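Local coordinates for genome polyprotein (Chicken sicinivirus JSY, PDB 6QWT) that probably copies viral RNA during replication, acting as the RNA-dependent RNA polymerase (3Dpol) that forms the C-terminal part of the polyprotein, at residues A[30-36]-A[406-411]; A[45-50]-A[167-172]; A[16-21]-A[36-41]. All blocks are in the same frame, centred on the assembly; numbering follows the deposited sequence.

Interaction 1 of 3, residues A[30-36]-A[406-411]; sequences FPVTKEP and QQSVMW
A fingers-to-thumb contact, as in other picornaviral polymerases: the N-terminal loop 30-33 and strand 34-36 lie over the end of helix 402-408 and the type I turn Ser-408 to Trp-411, burying 536 Å² in all. CA atoms pair Phe-30 with Gln-406 (6.6 Å) and Lys-34 with Gln-407 (6.5 Å). Gln-407 (chi1 and chi2 both m) pins the loop backbone: NE2 donates to Pro-31 O (2.9 Å), while OE1 accepts from Thr-33 N (3.0 Å) and, weakly, from Lys-34 N (3.2 Å). A water joins Gln-407 OE1 (2.8 Å), Lys-34 O (2.7 Å) and Trp-411 NE1 (2.6 Å). CH-pi contacts flank this core: Gln-406 CG lies 3.7 Å from the Phe-30 ring centroid, and Pro-36 CD 3.7 Å from that of the Trp-411 six-membered ring. Met-410 CE packs on Val-32 CG2 (3.9 Å). Phe-30 also touches helix 433-449 through Thr-442 and Val-443, Val-409 reaches helix 417-428, and strand 34-36 pairs antiparallel with strand 161-163.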
ATOM      1  N   PHE A  30      -0.814  24.584  14.162  1.00 25.66           N
ATOM      2  CA  PHE A  30      -0.311  24.933  12.843  1.00 23.56           C
ATOM      3  C   PHE A  30      -1.462  25.363  11.948  1.00 29.08           C
ATOM      4  O   PHE A  30      -2.622  25.026  12.211  1.00 27.81           O
ATOM      5  CB  PHE A  30       0.429  23.748  12.203  1.00 23.18           C
ATOM      6  CG  PHE A  30       1.555  23.218  13.041  1.00 25.27           C
ATOM      7  CD1 PHE A  30       2.827  23.758  12.937  1.00 25.18           C
ATOM      8  CD2 PHE A  30       1.341  22.183  13.938  1.00 22.34           C
ATOM      9  CE1 PHE A  30       3.865  23.275  13.712  1.00 21.67           C
ATOM     10  CE2 PHE A  30       2.376  21.696  14.715  1.00 22.01           C
ATOM     11  CZ  PHE A  30       3.639  22.244  14.601  1.00 20.45           C
ATOM     12  N   PRO A  31      -1.179  26.128  10.893  1.00 29.56           N
ATOM     13  CA  PRO A  31      -2.224  26.437   9.907  1.00 29.54           C
ATOM     14  C   PRO A  31      -2.826  25.160   9.334  1.00 29.47           C
ATOM     15  O   PRO A  31      -2.110  24.263   8.884  1.00 27.87           O
ATOM     16  CB  PRO A  31      -1.477  27.245   8.841  1.00 30.97           C
ATOM     17  CG  PRO A  31      -0.331  27.865   9.580  1.00 34.61           C
ATOM     18  CD  PRO A  31       0.074  26.858  10.624  1.00 27.79           C
ATOM     19  N   VAL A  32      -4.153  25.083   9.361  1.00 26.03           N
ATOM     20  CA  VAL A  32      -4.862  23.871   8.962  1.00 29.28           C
ATOM     21  C   VAL A  32      -4.866  23.787   7.439  1.00 28.85           C
ATOM     22  O   VAL A  32      -5.567  24.547   6.766  1.00 34.52           O
ATOM     23  CB  VAL A  32      -6.286  23.846   9.527  1.00 31.26           C
ATOM     24  CG1 VAL A  32      -7.053  22.640   8.996  1.00 28.97           C
ATOM     25  CG2 VAL A  32      -6.246  23.827  11.049  1.00 28.91           C
ATOM     26  N   THR A  33      -4.076  22.863   6.891  1.00 28.15           N
ATOM     27  CA  THR A  33      -4.066  22.579   5.462  1.00 25.51           C
ATOM     28  C   THR A  33      -4.709  21.242   5.128  1.00 29.36           C
ATOM     29  O   THR A  33      -4.772  20.877   3.950  1.00 29.57           O
ATOM     30  CB  THR A  33      -2.632  22.603   4.915  1.00 26.83           C
ATOM     31  OG1 THR A  33      -1.925  21.443   5.370  1.00 28.91           O
ATOM     32  CG2 THR A  33      -1.897  23.851   5.381  1.00 29.26           C
ATOM     33  N   LYS A  34      -5.180  20.502   6.130  1.00 26.56           N
ATOM     34  CA  LYS A  34      -5.798  19.201   5.927  1.00 25.57           C
ATOM     35  C   LYS A  34      -7.006  19.070   6.840  1.00 28.26           C
ATOM     36  O   LYS A  34      -7.035  19.632   7.938  1.00 27.51           O
ATOM     37  CB  LYS A  34      -4.820  18.053   6.208  1.00 26.51           C
ATOM     38  CG  LYS A  34      -3.840  17.756   5.085  1.00 28.72           C
ATOM     39  CD  LYS A  34      -2.671  16.929   5.602  1.00 33.95           C
ATOM     40  CE  LYS A  34      -2.145  15.972   4.548  1.00 40.19           C
ATOM     41  NZ  LYS A  34      -1.049  15.122   5.092  1.00 45.10           N
ATOM     42  N   GLU A  35      -7.993  18.315   6.378  1.00 25.10           N
ATOM     43  CA  GLU A  35      -9.222  18.057   7.112  1.00 27.66           C
ATOM     44  C   GLU A  35      -9.676  16.639   6.802  1.00 25.99           C
ATOM     45  O   GLU A  35      -9.238  16.046   5.810  1.00 21.59           O
ATOM     46  CB  GLU A  35     -10.321  19.062   6.739  1.00 26.74           C
ATOM     47  CG  GLU A  35     -10.102  20.462   7.291  1.00 31.70           C
ATOM     48  CD  GLU A  35     -11.179  21.435   6.850  1.00 39.33           C
ATOM     49  OE1 GLU A  35     -12.241  20.976   6.379  1.00 38.20           O
ATOM     50  OE2 GLU A  35     -10.962  22.659   6.969  1.00 42.38           O
ATOM     51  N   PRO A  36     -10.539  16.061   7.642  1.00 22.49           N
ATOM     52  CA  PRO A  36     -11.063  14.721   7.345  1.00 25.12           C
ATOM     53  C   PRO A  36     -11.786  14.686   6.007  1.00 26.33           C
ATOM     54  O   PRO A  36     -12.499  15.622   5.641  1.00 21.96           O
ATOM     55  CB  PRO A  36     -12.021  14.450   8.510  1.00 27.09           C
ATOM     56  CG  PRO A  36     -11.493  15.291   9.627  1.00 25.09           C
ATOM     57  CD  PRO A  36     -10.969  16.536   8.969  1.00 23.79           C
ATOM     58  N   GLN A 406       2.766  17.655  11.407  1.00 20.31           N
ATOM     59  CA  GLN A 406       2.176  18.924  11.823  1.00 21.26           C
ATOM     60  C   GLN A 406       0.655  18.885  11.715  1.00 21.78           C
ATOM     61  O   GLN A 406      -0.049  19.425  12.576  1.00 19.57           O
ATOM     62  CB  GLN A 406       2.744  20.071  10.988  1.00 20.75           C
ATOM     63  CG  GLN A 406       4.170  20.455  11.365  1.00 25.02           C
ATOM     64  CD  GLN A 406       4.797  21.421  10.377  1.00 24.07           C
ATOM     65  OE1 GLN A 406       4.282  21.626   9.278  1.00 28.05           O
ATOM     66  NE2 GLN A 406       5.916  22.022  10.764  1.00 21.56           N
ATOM     67  N   GLN A 407       0.130  18.245  10.669  1.00 22.06           N
ATOM     68  CA  GLN A 407      -1.316  18.188  10.489  1.00 21.50           C
ATOM     69  C   GLN A 407      -1.944  17.058  11.299  1.00 21.71           C
ATOM     70  O   GLN A 407      -3.016  17.240  11.886  1.00 22.88           O
ATOM     71  CB  GLN A 407      -1.656  18.028   9.006  1.00 21.20           C
ATOM     72  CG  GLN A 407      -1.225  19.195   8.132  1.00 21.57           C
ATOM     73  CD  GLN A 407      -1.878  20.507   8.527  1.00 24.89           C
ATOM     74  OE1 GLN A 407      -3.104  20.608   8.610  1.00 25.23           O
ATOM     75  NE2 GLN A 407      -1.059  21.523   8.772  1.00 22.31           N
ATOM     76  N   SER A 408      -1.298  15.889  11.342  1.00 21.73           N
ATOM     77  CA  SER A 408      -1.899  14.738  12.012  1.00 23.06           C
ATOM     78  C   SER A 408      -2.076  14.980  13.503  1.00 27.40           C
ATOM     79  O   SER A 408      -3.032  14.475  14.103  1.00 22.66           O
ATOM     80  CB  SER A 408      -1.053  13.484  11.790  1.00 25.62           C
ATOM     81  OG  SER A 408      -1.088  13.072  10.436  1.00 37.48           O
ATOM     82  N   VAL A 409      -1.170  15.744  14.118  1.00 20.20           N
ATOM     83  CA  VAL A 409      -1.227  15.946  15.559  1.00 22.85           C
ATOM     84  C   VAL A 409      -2.454  16.745  15.967  1.00 19.16           C
ATOM     85  O   VAL A 409      -2.857  16.706  17.136  1.00 21.19           O
ATOM     86  CB  VAL A 409       0.062  16.628  16.058  1.00 21.86           C
ATOM     87  CG1 VAL A 409       0.050  18.113  15.720  1.00 18.31           C
ATOM     88  CG2 VAL A 409       0.234  16.407  17.555  1.00 15.59           C
ATOM     89  N   MET A 410      -3.071  17.459  15.032  1.00 19.82           N
ATOM     90  CA  MET A 410      -4.230  18.290  15.320  1.00 25.68           C
ATOM     91  C   MET A 410      -5.539  17.510  15.284  1.00 22.96           C
ATOM     92  O   MET A 410      -6.609  18.113  15.430  1.00 23.43           O
ATOM     93  CB  MET A 410      -4.275  19.468  14.343  1.00 22.83           C
ATOM     94  CG  MET A 410      -2.949  20.228  14.259  1.00 21.72           C
ATOM     95  SD  MET A 410      -3.090  21.919  13.637  1.00 20.41           S
ATOM     96  CE  MET A 410      -3.163  21.632  11.868  1.00 22.77           C
ATOM     97  N   TRP A 411      -5.482  16.192  15.115  1.00 22.38           N
ATOM     98  CA  TRP A 411      -6.678  15.366  15.047  1.00 21.96           C
ATOM     99  C   TRP A 411      -6.443  14.069  15.805  1.00 26.05           C
ATOM    100  O   TRP A 411      -5.305  13.627  15.988  1.00 27.98           O
ATOM    101  CB  TRP A 411      -7.075  15.061  13.597  1.00 20.95           C
ATOM    102  CG  TRP A 411      -7.283  16.285  12.766  1.00 23.81           C
ATOM    103  CD1 TRP A 411      -6.329  16.990  12.093  1.00 24.08           C
ATOM    104  CD2 TRP A 411      -8.526  16.961  12.527  1.00 26.24           C
ATOM    105  NE1 TRP A 411      -6.901  18.060  11.444  1.00 22.78           N
ATOM    106  CE2 TRP A 411      -8.248  18.064  11.695  1.00 26.79           C
ATOM    107  CE3 TRP A 411      -9.846  16.737  12.933  1.00 24.55           C
ATOM    108  CZ2 TRP A 411      -9.240  18.943  11.263  1.00 27.59           C
ATOM    109  CZ3 TRP A 411     -10.830  17.610  12.502  1.00 25.97           C
ATOM    110  CH2 TRP A 411     -10.522  18.700  11.677  1.00 25.55           C
TER
HETATM  111  O   HOH W   1      -5.314  19.476   9.955  1.00 29.06           O

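Interaction 2 of 3, residues A[45-50]-A[167-172]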
ATOM      1  N   ARG A  45     -18.989  21.146   3.233  1.00 31.18           N
ATOM      2  CA  ARG A  45     -17.703  21.627   2.748  1.00 29.17           C
ATOM      3  C   ARG A  45     -17.510  21.418   1.251  1.00 32.19           C
ATOM      4  O   ARG A  45     -16.533  21.934   0.694  1.00 31.73           O
ATOM      5  CB  ARG A  45     -16.562  20.945   3.508  1.00 26.39           C
ATOM      6  CG  ARG A  45     -16.491  21.300   4.985  1.00 26.18           C
ATOM      7  CD  ARG A  45     -15.492  20.417   5.711  1.00 28.87           C
ATOM      8  NE  ARG A  45     -15.792  19.000   5.524  1.00 24.75           N
ATOM      9  CZ  ARG A  45     -14.906  18.022   5.678  1.00 27.47           C
ATOM     10  NH1 ARG A  45     -13.659  18.306   6.029  1.00 25.51           N
ATOM     11  NH2 ARG A  45     -15.266  16.760   5.482  1.00 22.68           N
ATOM     12  N   THR A  46     -18.404  20.685   0.587  1.00 28.60           N
ATOM     13  CA  THR A  46     -18.281  20.409  -0.836  1.00 32.14           C
ATOM     14  C   THR A  46     -19.626  20.601  -1.527  1.00 31.87           C
ATOM     15  O   THR A  46     -20.688  20.427  -0.922  1.00 31.71           O
ATOM     16  CB  THR A  46     -17.765  18.976  -1.100  1.00 28.92           C
ATOM     17  OG1 THR A  46     -17.611  18.771  -2.510  1.00 26.47           O
ATOM     18  CG2 THR A  46     -18.734  17.935  -0.546  1.00 27.13           C
ATOM     19  N   GLU A  47     -19.564  20.971  -2.803  1.00 30.66           N
ATOM     20  CA  GLU A  47     -20.740  21.036  -3.659  1.00 36.19           C
ATOM     21  C   GLU A  47     -20.921  19.777  -4.496  1.00 36.53           C
ATOM     22  O   GLU A  47     -21.923  19.660  -5.208  1.00 33.34           O
ATOM     23  CB  GLU A  47     -20.659  22.258  -4.582  1.00 36.57           C
ATOM     24  CG  GLU A  47     -20.452  23.572  -3.851  1.00 45.05           C
ATOM     25  CD  GLU A  47     -21.700  24.038  -3.134  1.00 52.91           C
ATOM     26  OE1 GLU A  47     -22.656  24.457  -3.821  1.00 60.56           O
ATOM     27  OE2 GLU A  47     -21.728  23.985  -1.885  1.00 60.49           O
ATOM     28  N   ALA A  48     -19.982  18.840  -4.424  1.00 28.46           N
ATOM     29  CA  ALA A  48     -20.010  17.630  -5.228  1.00 27.16           C
ATOM     30  C   ALA A  48     -20.639  16.474  -4.455  1.00 27.80           C
ATOM     31  O   ALA A  48     -20.892  16.549  -3.250  1.00 28.76           O
ATOM     32  CB  ALA A  48     -18.595  17.257  -5.682  1.00 27.60           C
ATOM     33  N   ASP A  49     -20.891  15.389  -5.182  1.00 32.41           N
ATOM     34  CA  ASP A  49     -21.422  14.152  -4.623  1.00 28.50           C
ATOM     35  C   ASP A  49     -20.262  13.179  -4.449  1.00 28.84           C
ATOM     36  O   ASP A  49     -19.636  12.776  -5.436  1.00 26.68           O
ATOM     37  CB  ASP A  49     -22.497  13.570  -5.541  1.00 30.65           C
ATOM     38  CG  ASP A  49     -23.202  12.365  -4.945  1.00 33.01           C
ATOM     39  OD1 ASP A  49     -22.791  11.896  -3.865  1.00 35.10           O
ATOM     40  OD2 ASP A  49     -24.175  11.888  -5.566  1.00 36.53           O
ATOM     41  N   VAL A  50     -19.982  12.803  -3.198  1.00 24.51           N
ATOM     42  CA  VAL A  50     -18.775  12.032  -2.914  1.00 28.12           C
ATOM     43  C   VAL A  50     -18.876  10.625  -3.502  1.00 30.47           C
ATOM     44  O   VAL A  50     -17.893  10.090  -4.029  1.00 27.70           O
ATOM     45  CB  VAL A  50     -18.492  12.012  -1.398  1.00 24.87           C
ATOM     46  CG1 VAL A  50     -19.640  11.377  -0.624  1.00 21.42           C
ATOM     47  CG2 VAL A  50     -17.181  11.296  -1.110  1.00 24.33           C
ATOM     48  N   VAL A 167     -10.837  17.958  -0.110  1.00 25.73           N
ATOM     49  CA  VAL A 167     -12.093  18.009   0.629  1.00 28.25           C
ATOM     50  C   VAL A 167     -13.146  18.769  -0.168  1.00 30.80           C
ATOM     51  O   VAL A 167     -14.271  18.292  -0.358  1.00 26.86           O
ATOM     52  CB  VAL A 167     -11.870  18.636   2.018  1.00 29.41           C
ATOM     53  CG1 VAL A 167     -13.200  18.952   2.686  1.00 24.36           C
ATOM     54  CG2 VAL A 167     -11.039  17.711   2.891  1.00 27.46           C
ATOM     55  N   ALA A 168     -12.784  19.956  -0.666  1.00 27.57           N
ATOM     56  CA  ALA A 168     -13.731  20.781  -1.411  1.00 28.08           C
ATOM     57  C   ALA A 168     -14.201  20.096  -2.689  1.00 28.80           C
ATOM     58  O   ALA A 168     -15.319  20.348  -3.149  1.00 33.85           O
ATOM     59  CB  ALA A 168     -13.099  22.134  -1.735  1.00 26.05           C
ATOM     60  N   ALA A 169     -13.371  19.237  -3.275  1.00 29.26           N
ATOM     61  CA  ALA A 169     -13.737  18.502  -4.477  1.00 30.47           C
ATOM     62  C   ALA A 169     -14.357  17.138  -4.183  1.00 27.01           C
ATOM     63  O   ALA A 169     -14.721  16.428  -5.126  1.00 27.29           O
ATOM     64  CB  ALA A 169     -12.511  18.327  -5.382  1.00 28.24           C
ATOM     65  N   ALA A 170     -14.480  16.762  -2.907  1.00 27.12           N
ATOM     66  CA  ALA A 170     -15.025  15.466  -2.488  1.00 26.42           C
ATOM     67  C   ALA A 170     -14.206  14.295  -3.027  1.00 27.80           C
ATOM     68  O   ALA A 170     -14.734  13.199  -3.240  1.00 28.34           O
ATOM     69  CB  ALA A 170     -16.498  15.316  -2.887  1.00 24.97           C
ATOM     70  N   LYS A 171     -12.905  14.511  -3.237  1.00 25.88           N
ATOM     71  CA  LYS A 171     -12.006  13.465  -3.730  1.00 25.55           C
ATOM     72  C   LYS A 171     -11.507  12.649  -2.542  1.00 26.46           C
ATOM     73  O   LYS A 171     -10.416  12.862  -2.013  1.00 29.54           O
ATOM     74  CB  LYS A 171     -10.843  14.070  -4.506  1.00 24.71           C
ATOM     75  CG  LYS A 171     -11.197  14.684  -5.842  1.00 31.00           C
ATOM     76  CD  LYS A 171      -9.961  15.318  -6.454  1.00 37.56           C
ATOM     77  CE  LYS A 171     -10.269  16.035  -7.757  1.00 47.97           C
ATOM     78  NZ  LYS A 171      -9.050  16.704  -8.299  1.00 46.92           N
ATOM     79  N   THR A 172     -12.322  11.691  -2.123  1.00 25.10           N
ATOM     80  CA  THR A 172     -11.963  10.793  -1.037  1.00 26.54           C
ATOM     81  C   THR A 172     -11.746   9.391  -1.588  1.00 25.13           C
ATOM     82  O   THR A 172     -12.466   8.948  -2.488  1.00 27.22           O
ATOM     83  CB  THR A 172     -13.040  10.793   0.048  1.00 25.87           C
ATOM     84  OG1 THR A 172     -14.050   9.830  -0.269  1.00 34.08           O
ATOM     85  CG2 THR A 172     -13.664  12.169   0.134  1.00 20.36           C
TER
HETATM   86  O   HOH W   2     -17.257  21.719  -4.370  1.00 34.82           O
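Loop 45-50, which leads into helix 50-54, lies against the C-terminal end of helix 164-168 and the turn that follows it. Thr-46 CA and Ala-168 CA approach to 4.6 Å, Val-50 CA and Ala-170 CA to 5.1 Å. The helix closes with a Schellman motif: Ala-170 has positive phi (60°), and its N bonds back to Val-167 O at 3.0 Å. That turn brings the Ala-170 methyl to face the loop, where its CB meets Ala-48 CB at 4.0 Å and Val-50 CB at 4.1 Å. Thr-46, in the t rotamer, points its hydroxyl at the helix end. OG1 donates to Ala-168 O (2.9 Å) and accepts from Ala-48 N (3.0 Å), the latter making an ST turn. Water 2 adds a second link, from Glu-47 N (2.9 Å) to Ala-168 O (2.7 Å). Arg-45, with chi1 to chi3 m, t, m, lays one face of its guanidinium over Val-167, NH1 lying 3.4 Å from CG1; its charge pairs with Asp-43 and Glu-35. Val-50, chi1 p, sets CG2 3.6 Å from Thr-172 OG1. By sequence, 167-172 falls in the fingers region that other picornaviral polymerases call motif F. The chemistry is mixed: small methyls pack closely, while Thr-46 OG1 and the water both donate to Ala-168 O, a carbonyl of the last helical turn, so this polar link is made by a neutral hydroxyl and a water.

Interaction 3 of 3, residues A[16-21]-A[36-41]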
ATOM      1  N   PRO A  16     -20.111   3.766   6.670  1.00 29.32           N
ATOM      2  CA  PRO A  16     -20.093   4.852   7.661  1.00 22.32           C
ATOM      3  C   PRO A  16     -20.010   6.214   6.985  1.00 27.75           C
ATOM      4  O   PRO A  16     -19.177   6.439   6.102  1.00 26.88           O
ATOM      5  CB  PRO A  16     -18.839   4.551   8.494  1.00 25.92           C
ATOM      6  CG  PRO A  16     -18.585   3.083   8.293  1.00 23.74           C
ATOM      7  CD  PRO A  16     -19.019   2.799   6.882  1.00 27.53           C
ATOM      8  N   ARG A  17     -20.894   7.123   7.400  1.00 21.25           N
ATOM      9  CA  ARG A  17     -20.971   8.461   6.826  1.00 25.32           C
ATOM     10  C   ARG A  17     -20.486   9.547   7.776  1.00 26.88           C
ATOM     11  O   ARG A  17     -20.489  10.724   7.404  1.00 24.85           O
ATOM     12  CB  ARG A  17     -22.409   8.768   6.385  1.00 27.48           C
ATOM     13  CG  ARG A  17     -22.967   7.801   5.348  1.00 25.34           C
ATOM     14  CD  ARG A  17     -22.210   7.901   4.030  1.00 22.74           C
ATOM     15  NE  ARG A  17     -22.749   6.997   3.015  1.00 26.69           N
ATOM     16  CZ  ARG A  17     -22.439   7.061   1.724  1.00 25.75           C
ATOM     17  NH1 ARG A  17     -22.972   6.203   0.864  1.00 21.42           N
ATOM     18  NH2 ARG A  17     -21.599   7.991   1.291  1.00 23.99           N
ATOM     19  N   ARG A  18     -20.075   9.189   8.989  1.00 26.28           N
ATOM     20  CA  ARG A  18     -19.517  10.131   9.945  1.00 34.92           C
ATOM     21  C   ARG A  18     -18.058   9.782  10.209  1.00 30.92           C
ATOM     22  O   ARG A  18     -17.709   8.608  10.372  1.00 27.97           O
ATOM     23  CB  ARG A  18     -20.308  10.123  11.258  1.00 35.71           C
ATOM     24  CG  ARG A  18     -19.831  11.145  12.274  1.00 41.81           C
ATOM     25  CD  ARG A  18     -20.558  10.977  13.595  1.00 50.26           C
ATOM     26  NE  ARG A  18     -21.990  10.771  13.399  1.00 54.62           N
ATOM     27  CZ  ARG A  18     -22.884  11.752  13.348  1.00 56.79           C
ATOM     28  NH1 ARG A  18     -24.166  11.475  13.166  1.00 52.03           N
ATOM     29  NH2 ARG A  18     -22.497  13.014  13.478  1.00 60.48           N
ATOM     30  N   SER A  19     -17.210  10.806  10.246  1.00 29.05           N
ATOM     31  CA  SER A  19     -15.785  10.606  10.460  1.00 27.76           C
ATOM     32  C   SER A  19     -15.489  10.366  11.934  1.00 29.01           C
ATOM     33  O   SER A  19     -16.114  10.963  12.814  1.00 26.72           O
ATOM     34  CB  SER A  19     -14.995  11.817   9.961  1.00 29.98           C
ATOM     35  OG  SER A  19     -13.612  11.686  10.252  1.00 30.23           O
ATOM     36  N   LYS A  20     -14.532   9.474  12.194  1.00 31.03           N
ATOM     37  CA  LYS A  20     -14.019   9.262  13.541  1.00 30.92           C
ATOM     38  C   LYS A  20     -12.955  10.279  13.931  1.00 31.02           C
ATOM     39  O   LYS A  20     -12.526  10.290  15.090  1.00 24.36           O
ATOM     40  CB  LYS A  20     -13.445   7.848  13.672  1.00 31.76           C
ATOM     41  CG  LYS A  20     -14.366   6.754  13.165  1.00 37.17           C
ATOM     42  CD  LYS A  20     -14.787   5.816  14.284  1.00 44.65           C
ATOM     43  CE  LYS A  20     -15.366   4.523  13.727  1.00 55.76           C
ATOM     44  NZ  LYS A  20     -14.353   3.738  12.966  1.00 54.77           N
ATOM     45  N   LEU A  21     -12.526  11.124  12.996  1.00 27.83           N
ATOM     46  CA  LEU A  21     -11.488  12.108  13.271  1.00 28.30           C
ATOM     47  C   LEU A  21     -12.118  13.357  13.869  1.00 29.79           C
ATOM     48  O   LEU A  21     -12.981  13.987  13.245  1.00 33.15           O
ATOM     49  CB  LEU A  21     -10.725  12.448  11.992  1.00 24.44           C
ATOM     50  CG  LEU A  21      -9.762  11.382  11.467  1.00 28.31           C
ATOM     51  CD1 LEU A  21      -9.369  11.669  10.023  1.00 25.77           C
ATOM     52  CD2 LEU A  21      -8.532  11.298  12.355  1.00 26.25           C
ATOM     53  N   PRO A  36     -10.539  16.061   7.642  1.00 22.49           N
ATOM     54  CA  PRO A  36     -11.063  14.721   7.345  1.00 25.12           C
ATOM     55  C   PRO A  36     -11.786  14.686   6.007  1.00 26.33           C
ATOM     56  O   PRO A  36     -12.499  15.622   5.641  1.00 21.96           O
ATOM     57  CB  PRO A  36     -12.021  14.450   8.510  1.00 27.09           C
ATOM     58  CG  PRO A  36     -11.493  15.291   9.627  1.00 25.09           C
ATOM     59  CD  PRO A  36     -10.969  16.536   8.969  1.00 23.79           C
ATOM     60  N   ALA A  37     -11.591  13.589   5.276  1.00 25.19           N
ATOM     61  CA  ALA A  37     -12.186  13.440   3.956  1.00 26.87           C
ATOM     62  C   ALA A  37     -13.708  13.491   4.034  1.00 23.44           C
ATOM     63  O   ALA A  37     -14.315  13.150   5.053  1.00 20.67           O
ATOM     64  CB  ALA A  37     -11.754  12.121   3.315  1.00 21.98           C
ATOM     65  N   VAL A  38     -14.320  13.923   2.934  1.00 22.96           N
ATOM     66  CA  VAL A  38     -15.773  13.950   2.827  1.00 23.17           C
ATOM     67  C   VAL A  38     -16.297  12.518   2.836  1.00 23.04           C
ATOM     68  O   VAL A  38     -15.934  11.700   1.983  1.00 20.94           O
ATOM     69  CB  VAL A  38     -16.213  14.698   1.562  1.00 23.34           C
ATOM     70  CG1 VAL A  38     -17.719  14.572   1.361  1.00 21.04           C
ATOM     71  CG2 VAL A  38     -15.799  16.154   1.637  1.00 22.66           C
ATOM     72  N   LEU A  39     -17.153  12.201   3.804  1.00 20.66           N
ATOM     73  CA  LEU A  39     -17.793  10.895   3.838  1.00 24.89           C
ATOM     74  C   LEU A  39     -19.282  10.941   3.528  1.00 25.47           C
ATOM     75  O   LEU A  39     -19.828   9.935   3.066  1.00 22.75           O
ATOM     76  CB  LEU A  39     -17.581  10.227   5.206  1.00 23.54           C
ATOM     77  CG  LEU A  39     -16.123  10.062   5.660  1.00 24.31           C
ATOM     78  CD1 LEU A  39     -16.052   9.422   7.036  1.00 25.98           C
ATOM     79  CD2 LEU A  39     -15.309   9.253   4.652  1.00 22.62           C
ATOM     80  N   SER A  40     -19.942  12.074   3.747  1.00 23.24           N
ATOM     81  CA  SER A  40     -21.384  12.188   3.579  1.00 25.92           C
ATOM     82  C   SER A  40     -21.722  12.863   2.255  1.00 27.46           C
ATOM     83  O   SER A  40     -21.019  13.778   1.814  1.00 27.01           O
ATOM     84  CB  SER A  40     -22.001  12.977   4.736  1.00 26.01           C
ATOM     85  OG  SER A  40     -23.285  13.468   4.395  1.00 28.78           O
ATOM     86  N   ARG A  41     -22.812  12.409   1.630  1.00 27.03           N
ATOM     87  CA  ARG A  41     -23.303  13.062   0.421  1.00 25.97           C
ATOM     88  C   ARG A  41     -23.901  14.434   0.705  1.00 26.68           C
ATOM     89  O   ARG A  41     -24.206  15.166  -0.243  1.00 31.59           O
ATOM     90  CB  ARG A  41     -24.342  12.179  -0.274  1.00 26.88           C
ATOM     91  CG  ARG A  41     -23.919  10.722  -0.444  1.00 29.00           C
ATOM     92  CD  ARG A  41     -24.259  10.193  -1.831  1.00 28.45           C
ATOM     93  NE  ARG A  41     -25.654   9.790  -1.954  1.00 33.68           N
ATOM     94  CZ  ARG A  41     -26.390   9.950  -3.050  1.00 35.86           C
ATOM     95  NH1 ARG A  41     -27.653   9.547  -3.058  1.00 37.14           N
ATOM     96  NH2 ARG A  41     -25.871  10.514  -4.132  1.00 30.66           N
TER
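This contact belongs to the N-terminal part of the fingers, where the chain runs out along 16-21 and comes back along 36-41 as two irregular segments lying side by side. They run in opposite directions, with Arg-17 CA 5.0 Å from Ser-40 CA and Leu-21 CA 6.5 Å from Pro-36 CA, and are held by side chains rather than by sheet pairing. Leu-39 fills the space between them: in the mt rotamer its CD1 sits 3.6 Å from Ser-19 CA and 3.8 Å from Arg-18 C, and the same side chain also touches Leu-157 and Asp-159. At the Pro-36 end, Leu-21 CB packs on Pro-36 CG at 3.8 Å, and Ser-19 OG approaches Pro-36 CB to 3.6 Å. Ser-19, chi1 t, forms an ST turn in which OG accepts from Leu-21 N (3.0 Å); the hydroxyl also bonds to Asp-159. Ser-19 and Leu-21 point their CA-to-CB bonds at the returning segment; Arg-18 and Lys-20 point away. In the polymerase fold this puts the pair beside strands 152-157 and 161-163 of the fingers, Pro-16 touching Phe-156 and both Leu-21 and Pro-36 touching Leu-161. The polar link lies at the Arg-17 end, where NH2 donates to Leu-39 O at 3.2 Å, the carbonyl meeting the guanidinium at its edge. The same NH2 makes a salt bridge with Asp-51, and Arg-41 CG lies 4.0 Å from Arg-17 NH2.

How the interactions relate
From the N terminus, 16-21 is met first by 36-41, so interaction 3 closes a short loop of 14 residues. Segment 30-36 begins within that loop and pairs with 406-411 far along the chain; interactions 1 and 3 therefore cross, sharing Pro-36. Interaction 2 opens after interaction 3 has closed, and its loop, from 45-50 to 167-172, lies wholly within the long one spanned by interaction 1. Arg-45 joins interactions 1 and 2 through Glu-35 and Pro-36 O, while Arg-41 and Asp-49 bridge interactions 3 and 2. Together the three tie the N-terminal fingers segment to the end of helix 164-168 and, through interaction 1, to the thumb.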